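Local atomic coordinates of importin subunit beta-1 (Saccharomyces cerevisiae, PDB entry 3ND2), a protein that carries proteins into the nucleus as the importin beta subunit, pairing with importin alpha, which binds the classical nuclear localization signal of the cargo. Residues 278-283 / 345-350; 336-341 / 382-387; 388-393 / 429-434. All coordinates share one frame; numbering follows the deposited sequence.

Contact 1: 278-283 / 345-350; sequences PNDKVA and WNVSMS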
loop_
_atom_site.group_PDB
_atom_site.type_symbol
_atom_site.label_atom_id
_atom_site.label_comp_id
_atom_site.label_asym_id
_atom_site.label_seq_id
_atom_site.Cartn_x
_atom_site.Cartn_y
_atom_site.Cartn_z
ATOM N N PRO A 278 3.688 30.941 12.521
ATOM C CA PRO A 278 3.125 30.481 13.791
ATOM C C PRO A 278 2.017 29.446 13.601
ATOM O O PRO A 278 1.645 28.767 14.562
ATOM C CB PRO A 278 2.550 31.764 14.415
ATOM C CG PRO A 278 3.123 32.897 13.617
ATOM C CD PRO A 278 3.325 32.342 12.248
ATOM N N ASN A 279 1.489 29.333 12.383
ATOM C CA ASN A 279 0.464 28.331 12.098
ATOM C C ASN A 279 1.042 26.991 11.671
ATOM O O ASN A 279 1.550 26.843 10.550
ATOM C CB ASN A 279 -0.570 28.808 11.080
ATOM C CG ASN A 279 -1.809 27.916 11.064
ATOM O OD1 ASN A 279 -2.363 27.595 12.116
ATOM N ND2 ASN A 279 -2.226 27.492 9.881
ATOM N N ASP A 280 0.935 26.030 12.591
ATOM C CA ASP A 280 1.436 24.664 12.443
ATOM C C ASP A 280 1.166 24.107 11.042
ATOM O O ASP A 280 2.091 23.678 10.354
ATOM C CB ASP A 280 0.806 23.764 13.522
ATOM C CG ASP A 280 1.481 22.401 13.635
ATOM O OD1 ASP A 280 2.442 22.274 14.434
ATOM O OD2 ASP A 280 1.020 21.450 12.957
ATOM N N LYS A 281 -0.087 24.137 10.611
ATOM C CA LYS A 281 -0.422 23.565 9.315
ATOM C C LYS A 281 0.187 24.285 8.106
ATOM O O LYS A 281 0.539 23.633 7.124
ATOM C CB LYS A 281 -1.930 23.379 9.151
ATOM C CG LYS A 281 -2.274 22.102 8.385
ATOM C CD LYS A 281 -1.723 20.848 9.104
ATOM C CE LYS A 281 -1.508 19.670 8.137
ATOM N NZ LYS A 281 -1.065 18.415 8.842
ATOM N N VAL A 282 0.328 25.608 8.176
ATOM C CA VAL A 282 0.981 26.368 7.098
ATOM C C VAL A 282 2.488 26.089 7.090
ATOM O O VAL A 282 3.070 25.819 6.038
ATOM C CB VAL A 282 0.676 27.905 7.171
ATOM C CG1 VAL A 282 1.560 28.712 6.208
ATOM C CG2 VAL A 282 -0.787 28.170 6.896
ATOM N N ALA A 283 3.102 26.136 8.272
ATOM C CA ALA A 283 4.509 25.760 8.447
ATOM C C ALA A 283 4.781 24.310 7.988
ATOM O O ALA A 283 5.838 24.029 7.426
ATOM C CB ALA A 283 4.921 25.962 9.878
ATOM N N TRP A 345 -0.252 14.193 14.239
ATOM C CA TRP A 345 0.786 14.779 13.396
ATOM C C TRP A 345 0.855 16.300 13.522
ATOM O O TRP A 345 -0.165 16.980 13.657
ATOM C CB TRP A 345 0.576 14.374 11.932
ATOM C CG TRP A 345 1.758 14.645 11.009
ATOM C CD1 TRP A 345 2.023 15.803 10.329
ATOM C CD2 TRP A 345 2.804 13.725 10.656
ATOM N NE1 TRP A 345 3.174 15.665 9.584
ATOM C CE2 TRP A 345 3.673 14.401 9.764
ATOM C CE3 TRP A 345 3.095 12.399 11.009
ATOM C CZ2 TRP A 345 4.811 13.796 9.218
ATOM C CZ3 TRP A 345 4.233 11.799 10.470
ATOM C CH2 TRP A 345 5.076 12.503 9.578
ATOM N N ASN A 346 2.078 16.816 13.476
ATOM C CA ASN A 346 2.345 18.245 13.574
ATOM C C ASN A 346 3.664 18.552 12.884
ATOM O O ASN A 346 4.413 17.629 12.535
ATOM C CB ASN A 346 2.380 18.691 15.041
ATOM C CG ASN A 346 3.419 17.938 15.856
ATOM O OD1 ASN A 346 4.596 18.244 15.813
ATOM N ND2 ASN A 346 2.976 16.946 16.596
ATOM N N VAL A 347 3.941 19.846 12.710
ATOM C CA VAL A 347 5.123 20.347 12.002
ATOM C C VAL A 347 6.463 19.741 12.459
ATOM O O VAL A 347 7.348 19.512 11.638
ATOM C CB VAL A 347 5.167 21.910 12.013
ATOM C CG1 VAL A 347 5.526 22.441 13.388
ATOM C CG2 VAL A 347 6.127 22.437 10.971
ATOM N N SER A 348 6.608 19.469 13.753
ATOM C CA SER A 348 7.842 18.863 14.259
ATOM C C SER A 348 8.105 17.485 13.631
ATOM O O SER A 348 9.258 17.105 13.435
ATOM C CB SER A 348 7.835 18.778 15.784
ATOM O OG SER A 348 7.029 17.707 16.233
ATOM N N MET A 349 7.032 16.759 13.313
ATOM C CA MET A 349 7.106 15.460 12.630
ATOM C C MET A 349 7.388 15.619 11.138
ATOM O O MET A 349 8.091 14.793 10.547
ATOM C CB MET A 349 5.810 14.657 12.833
ATOM C CG MET A 349 5.481 14.355 14.292
ATOM S SD MET A 349 4.068 13.261 14.495
ATOM C CE MET A 349 3.964 13.164 16.285
ATOM N N SER A 350 6.803 16.663 10.541
ATOM C CA SER A 350 7.067 17.077 9.159
ATOM C C SER A 350 8.543 17.392 8.989
ATOM O O SER A 350 9.169 16.949 8.028
ATOM C CB SER A 350 6.262 18.331 8.802
ATOM O OG SER A 350 4.951 18.028 8.380
#

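Contact 2: 336-341 / 382-387; sequences QNEDPE and NWRNRE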
loop_
_atom_site.group_PDB
_atom_site.type_symbol
_atom_site.label_atom_id
_atom_site.label_comp_id
_atom_site.label_asym_id
_atom_site.label_seq_id
_atom_site.Cartn_x
_atom_site.Cartn_y
_atom_site.Cartn_z
ATOM N N GLN A 336 7.108 19.888 19.371
ATOM C CA GLN A 336 6.409 18.653 19.743
ATOM C C GLN A 336 5.133 18.966 20.524
ATOM O O GLN A 336 5.017 20.028 21.139
ATOM C CB GLN A 336 7.309 17.735 20.590
ATOM C CG GLN A 336 8.732 17.529 20.076
ATOM C CD GLN A 336 9.713 18.575 20.602
ATOM O OE1 GLN A 336 9.347 19.724 20.843
ATOM N NE2 GLN A 336 10.964 18.178 20.772
ATOM N N ASN A 337 4.179 18.039 20.495
ATOM C CA ASN A 337 2.981 18.137 21.329
ATOM C C ASN A 337 3.356 18.117 22.807
ATOM O O ASN A 337 4.276 17.400 23.193
ATOM C CB ASN A 337 2.011 16.985 21.027
ATOM C CG ASN A 337 1.568 16.948 19.565
ATOM O OD1 ASN A 337 1.348 17.991 18.936
ATOM N ND2 ASN A 337 1.424 15.740 19.022
ATOM N N GLU A 338 2.660 18.907 23.624
ATOM C CA GLU A 338 2.905 18.920 25.074
ATOM C C GLU A 338 2.577 17.574 25.728
ATOM O O GLU A 338 3.317 17.088 26.591
ATOM C CB GLU A 338 2.127 20.052 25.763
ATOM C CG GLU A 338 2.946 21.304 26.058
ATOM C CD GLU A 338 4.097 21.053 27.027
ATOM O OE1 GLU A 338 3.860 20.488 28.118
ATOM O OE2 GLU A 338 5.243 21.427 26.694
ATOM N N ASP A 339 1.459 16.990 25.303
ATOM C CA ASP A 339 1.017 15.686 25.771
ATOM C C ASP A 339 1.883 14.593 25.142
ATOM O O ASP A 339 1.883 14.432 23.916
ATOM C CB ASP A 339 -0.469 15.487 25.423
ATOM C CG ASP A 339 -1.066 14.203 26.011
ATOM O OD1 ASP A 339 -0.363 13.407 26.677
ATOM O OD2 ASP A 339 -2.275 13.989 25.794
ATOM N N PRO A 340 2.624 13.834 25.978
ATOM C CA PRO A 340 3.476 12.753 25.465
ATOM C C PRO A 340 2.698 11.575 24.858
ATOM O O PRO A 340 3.304 10.704 24.234
ATOM C CB PRO A 340 4.258 12.305 26.702
ATOM C CG PRO A 340 3.409 12.680 27.848
ATOM C CD PRO A 340 2.708 13.945 27.446
ATOM N N GLU A 341 1.375 11.572 25.021
ATOM C CA GLU A 341 0.525 10.496 24.514
ATOM C C GLU A 341 -0.418 10.946 23.383
ATOM O O GLU A 341 -1.405 10.263 23.080
ATOM C CB GLU A 341 -0.269 9.875 25.673
ATOM C CG GLU A 341 0.615 9.343 26.800
ATOM C CD GLU A 341 -0.166 8.722 27.943
ATOM O OE1 GLU A 341 -1.290 9.181 28.247
ATOM O OE2 GLU A 341 0.358 7.765 28.551
ATOM N N ASN A 382 15.958 21.872 28.442
ATOM C CA ASN A 382 14.606 21.679 27.939
ATOM C C ASN A 382 14.477 20.310 27.274
ATOM O O ASN A 382 15.309 19.941 26.442
ATOM C CB ASN A 382 14.252 22.794 26.949
ATOM C CG ASN A 382 12.754 23.042 26.836
ATOM O OD1 ASN A 382 12.336 24.154 26.524
ATOM N ND2 ASN A 382 11.946 22.016 27.075
ATOM N N TRP A 383 13.437 19.563 27.651
ATOM C CA TRP A 383 13.164 18.251 27.058
ATOM C C TRP A 383 12.969 18.351 25.550
ATOM O O TRP A 383 13.389 17.458 24.808
ATOM C CB TRP A 383 11.974 17.543 27.738
ATOM C CG TRP A 383 10.581 18.096 27.440
ATOM C CD1 TRP A 383 9.832 18.896 28.255
ATOM C CD2 TRP A 383 9.774 17.859 26.265
ATOM N NE1 TRP A 383 8.624 19.191 27.656
ATOM C CE2 TRP A 383 8.564 18.569 26.437
ATOM C CE3 TRP A 383 9.963 17.131 25.081
ATOM C CZ2 TRP A 383 7.543 18.565 25.475
ATOM C CZ3 TRP A 383 8.949 17.137 24.120
ATOM C CH2 TRP A 383 7.754 17.846 24.329
ATOM N N ARG A 384 12.340 19.447 25.115
ATOM C CA ARG A 384 12.069 19.734 23.704
ATOM C C ARG A 384 13.352 19.786 22.889
ATOM O O ARG A 384 13.385 19.376 21.727
ATOM C CB ARG A 384 11.308 21.056 23.568
ATOM C CG ARG A 384 9.918 20.992 24.138
ATOM C CD ARG A 384 9.144 22.287 24.017
ATOM N NE ARG A 384 7.731 22.075 24.341
ATOM C CZ ARG A 384 6.811 21.635 23.478
ATOM N NH1 ARG A 384 7.135 21.364 22.222
ATOM N NH2 ARG A 384 5.557 21.469 23.870
ATOM N N ASN A 385 14.412 20.277 23.518
ATOM C CA ASN A 385 15.703 20.377 22.876
ATOM C C ASN A 385 16.460 19.061 22.872
ATOM O O ASN A 385 17.095 18.712 21.878
ATOM C CB ASN A 385 16.521 21.500 23.510
ATOM C CG ASN A 385 16.048 22.871 23.064
ATOM O OD1 ASN A 385 16.370 23.322 21.970
ATOM N ND2 ASN A 385 15.264 23.529 23.902
ATOM N N ARG A 386 16.374 18.321 23.971
ATOM C CA ARG A 386 17.038 17.026 24.050
ATOM C C ARG A 386 16.407 16.009 23.112
ATOM O O ARG A 386 17.120 15.213 22.512
ATOM C CB ARG A 386 17.076 16.495 25.481
ATOM C CG ARG A 386 17.857 17.364 26.420
ATOM C CD ARG A 386 18.106 16.693 27.749
ATOM N NE ARG A 386 16.909 16.110 28.353
ATOM C CZ ARG A 386 16.027 16.768 29.101
ATOM N NH1 ARG A 386 16.180 18.064 29.341
ATOM N NH2 ARG A 386 14.981 16.125 29.608
ATOM N N GLU A 387 15.081 16.041 22.976
ATOM C CA GLU A 387 14.377 15.132 22.057
ATOM C C GLU A 387 14.663 15.519 20.609
ATOM O O GLU A 387 14.862 14.646 19.760
ATOM C CB GLU A 387 12.872 15.123 22.342
ATOM C CG GLU A 387 12.051 14.092 21.559
ATOM C CD GLU A 387 11.709 14.536 20.125
ATOM O OE1 GLU A 387 11.837 15.742 19.810
ATOM O OE2 GLU A 387 11.316 13.670 19.307
HETATM O O HOH W 1 7.561 22.397 27.601
#

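Contact 3: 388-393 / 429-434; sequences AAVMAF and ETTAWC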
loop_
_atom_site.group_PDB
_atom_site.type_symbol
_atom_site.label_atom_id
_atom_site.label_comp_id
_atom_site.label_asym_id
_atom_site.label_seq_id
_atom_site.Cartn_x
_atom_site.Cartn_y
_atom_site.Cartn_z
ATOM N N ALA A 388 14.673 16.824 20.333
ATOM C CA ALA A 388 15.029 17.355 19.019
ATOM C C ALA A 388 16.443 16.927 18.574
ATOM O O ALA A 388 16.649 16.574 17.412
ATOM C CB ALA A 388 14.894 18.862 19.019
ATOM N N ALA A 389 17.403 16.948 19.498
ATOM C CA ALA A 389 18.769 16.476 19.229
ATOM C C ALA A 389 18.842 14.988 18.844
ATOM O O ALA A 389 19.639 14.610 17.978
ATOM C CB ALA A 389 19.691 16.766 20.419
ATOM N N VAL A 390 18.027 14.144 19.477
ATOM C CA VAL A 390 18.039 12.714 19.150
ATOM C C VAL A 390 17.299 12.450 17.840
ATOM O O VAL A 390 17.726 11.624 17.035
ATOM C CB VAL A 390 17.430 11.826 20.259
ATOM C CG1 VAL A 390 18.225 10.546 20.393
ATOM C CG2 VAL A 390 17.428 12.536 21.567
ATOM N N MET A 391 16.179 13.138 17.642
ATOM C CA MET A 391 15.486 13.115 16.366
ATOM C C MET A 391 16.441 13.492 15.224
ATOM O O MET A 391 16.597 12.736 14.264
ATOM C CB MET A 391 14.283 14.067 16.380
ATOM C CG MET A 391 13.395 13.928 15.145
ATOM S SD MET A 391 12.700 12.258 15.034
ATOM C CE MET A 391 11.409 12.330 16.272
ATOM N N ALA A 392 17.082 14.651 15.340
ATOM C CA ALA A 392 18.027 15.118 14.328
ATOM C C ALA A 392 19.121 14.094 14.041
ATOM O O ALA A 392 19.405 13.798 12.883
ATOM C CB ALA A 392 18.631 16.451 14.739
ATOM N N PHE A 393 19.707 13.531 15.098
ATOM C CA PHE A 393 20.763 12.527 14.943
ATOM C C PHE A 393 20.292 11.239 14.290
ATOM O O PHE A 393 20.980 10.702 13.435
ATOM C CB PHE A 393 21.463 12.220 16.270
ATOM C CG PHE A 393 22.729 11.425 16.110
ATOM C CD1 PHE A 393 22.698 10.021 16.087
ATOM C CD2 PHE A 393 23.965 12.071 15.994
ATOM C CE1 PHE A 393 23.885 9.277 15.946
ATOM C CE2 PHE A 393 25.149 11.336 15.851
ATOM C CZ PHE A 393 25.112 9.942 15.831
ATOM N N GLU A 429 11.391 7.827 24.202
ATOM C CA GLU A 429 10.727 7.298 23.023
ATOM C C GLU A 429 11.565 7.502 21.761
ATOM O O GLU A 429 11.822 6.545 21.031
ATOM C CB GLU A 429 9.374 7.971 22.858
ATOM C CG GLU A 429 8.609 7.481 21.673
ATOM C CD GLU A 429 7.237 8.069 21.606
ATOM O OE1 GLU A 429 6.898 8.897 22.477
ATOM O OE2 GLU A 429 6.495 7.706 20.677
ATOM N N THR A 430 11.994 8.747 21.524
ATOM C CA THR A 430 12.837 9.096 20.379
ATOM C C THR A 430 14.233 8.461 20.450
ATOM O O THR A 430 14.784 8.057 19.428
ATOM C CB THR A 430 12.928 10.647 20.186
ATOM O OG1 THR A 430 11.614 11.195 19.983
ATOM C CG2 THR A 430 13.775 11.003 18.972
ATOM N N THR A 431 14.790 8.357 21.655
ATOM C CA THR A 431 16.086 7.714 21.874
ATOM C C THR A 431 16.068 6.248 21.453
ATOM O O THR A 431 16.984 5.786 20.774
ATOM C CB THR A 431 16.519 7.859 23.350
ATOM O OG1 THR A 431 16.691 9.245 23.641
ATOM C CG2 THR A 431 17.818 7.114 23.651
ATOM N N ALA A 432 15.012 5.537 21.855
ATOM C CA ALA A 432 14.769 4.153 21.446
ATOM C C ALA A 432 14.704 4.026 19.925
ATOM O O ALA A 432 15.298 3.118 19.352
ATOM C CB ALA A 432 13.499 3.634 22.086
ATOM N N TRP A 433 13.992 4.944 19.273
ATOM C CA TRP A 433 13.949 5.002 17.802
ATOM C C TRP A 433 15.329 5.254 17.170
ATOM O O TRP A 433 15.697 4.605 16.190
ATOM C CB TRP A 433 12.950 6.064 17.349
ATOM C CG TRP A 433 12.995 6.385 15.886
ATOM C CD1 TRP A 433 12.369 5.700 14.865
ATOM C CD2 TRP A 433 13.677 7.488 15.267
ATOM N NE1 TRP A 433 12.638 6.306 13.660
ATOM C CE2 TRP A 433 13.430 7.404 13.876
ATOM C CE3 TRP A 433 14.484 8.534 15.753
ATOM C CZ2 TRP A 433 13.958 8.333 12.964
ATOM C CZ3 TRP A 433 15.003 9.445 14.849
ATOM C CH2 TRP A 433 14.747 9.338 13.473
ATOM N N CYS A 434 16.078 6.202 17.734
ATOM C CA CYS A 434 17.401 6.572 17.226
ATOM C C CYS A 434 18.378 5.386 17.276
ATOM O O CYS A 434 19.113 5.154 16.314
ATOM C CB CYS A 434 17.948 7.782 18.002
ATOM S SG CYS A 434 19.564 8.409 17.468
#

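Contact 1: 278-283 / 345-350
The backbone N of Val347 is gripped by both carboxylate oxygens of Asp280, in a weak, forked bond: OD1 and OD2 of Asp280 each lie 3.3 Å from Val347 N. Two successive HEAT repeats, 7 and 8, meet here at the N-terminal ends of helices 280-306 and 347-362. Because CG of Asp280 stands anti to its own N (chi1 -168°), the carboxylate reaches across to the first turn of the neighbouring helix, where the backbone N-H groups face out of the helix end and the partial positive charge would probably steady a carboxylate. The same helix start is capped from within. Asn346, the N-cap residue, accepts through OD1, in the carbonyl plane, from the Ser348 hydroxyl, and weakly from Ser348 N. Its ND2 donates to the carbonyl of Asp344, giving the amide's two ends different partners. Val347 splits its two methyls between polar and apolar neighbours. CG1 lies 3.3 Å from Asp280 OD1, whereas CG2, anti to the backbone N, packs on the methyl of Ala283. Further out, the amine of Lys281 approaches the indole of Trp345 obliquely, and that indole donates in its ring plane from NE1 to Ser350 OG, 3.2 Å away.

Contact 2: 336-341 / 382-387
Gln336 lays its CB and bent side chain along the six-membered-ring edge of Trp383, with CB 3.8 Å from CH2, and then runs on to the first turn of helix 383-395. A bend at chi2 (89°) brings its amide beside the backbone there, where NE2 donates twice in the amide plane: to a lone pair of Arg384 O at 2.9 Å and to Glu387 OE1 at 2.8 Å. The other oxygen of Glu387, OE2, turns to Thr430. Arg384 runs the opposite way, extended from CG to NE, its CG over one face of the Trp383 ring and one face of its guanidinium resting, toward the rim, on CZ2. At the guanidinium edge, NH1 donates to Gln336 O at 2.7 Å and also to the carbonyl of Thr334, while NH2 forms a salt bridge with Glu338, 2.8 Å from NH2 to OE2, on the anti side of the carboxylate and 25° out of its plane. A water accepts from NE of Arg384 and donates to Glu338 OE2, closing a ring of bonds on this surface. A leucine in place of Arg384 would probably leave Glu338 without its countercharge and the carbonyl of Gln336 without its main donor. The arginine and the Gln336 amide thus tie the loop between the two helices of HEAT repeat 8 to the second helix of repeat 9, a junction between neighbouring repeats of the solenoid.

Contact 3: 388-393 / 429-434
The CG2 methyl of Thr430 is a small bump that fits against the backbone of Met391, 3.5 Å from CG2 to the Met391 N, between the side chains of Val390 and Met391. These helices, 383-395 and 425-441, belong to HEAT repeats 9 and 10 and run nearly parallel, their segment axes 19° apart and 8.8 Å at closest approach, the stacking of like helices that builds a HEAT solenoid. Val390 returns the fit: its CG1 enters the hollow between Thr431 and Cys434, 3.7 Å from CG1 to CB of Cys434. On one flank Met391 folds back over Thr430. With chi2 and chi3 both turned (61° and 77°), its chain curls so that CE touches the Thr430 methyl while SD meets the six-membered ring of Trp433 obliquely, a Met-aromatic contact. That indole presents its CZ3 corner to the sulfur and to the Met391 carbonyl. No hydrogen bond crosses the interface; the threonine hydroxyls turn to other partners, Thr430 OG1 to Glu387 and the carbonyl of Gln426, Thr431 OG1 to the carbonyl of Val427. On the other flank Phe393 offers its ring edge to a sulfur, with CD1 3.8 Å from SG of Cys434.

The three contacts follow one another along the HEAT solenoid, joining repeat 7 to 8, 8 to 9 and 9 to 10 on the same side of the chain's centre. Contacts 1 and 2 interleave in sequence and touch, their centres about 14 Å apart: Asn346 ND2 packs 3.0 Å from Asn337 OD1, and Ser348 OG lies against Gln336 CA. Contacts 2 and 3 share helix 383-395, with centres about 11 Å apart; there Glu387 OE2 and Thr430 OG1, 2.6 Å apart, probably form a hydrogen bond that carries the polar network into the apolar interface. Contacts 1 and 3, about 18 Å between centres, do not touch.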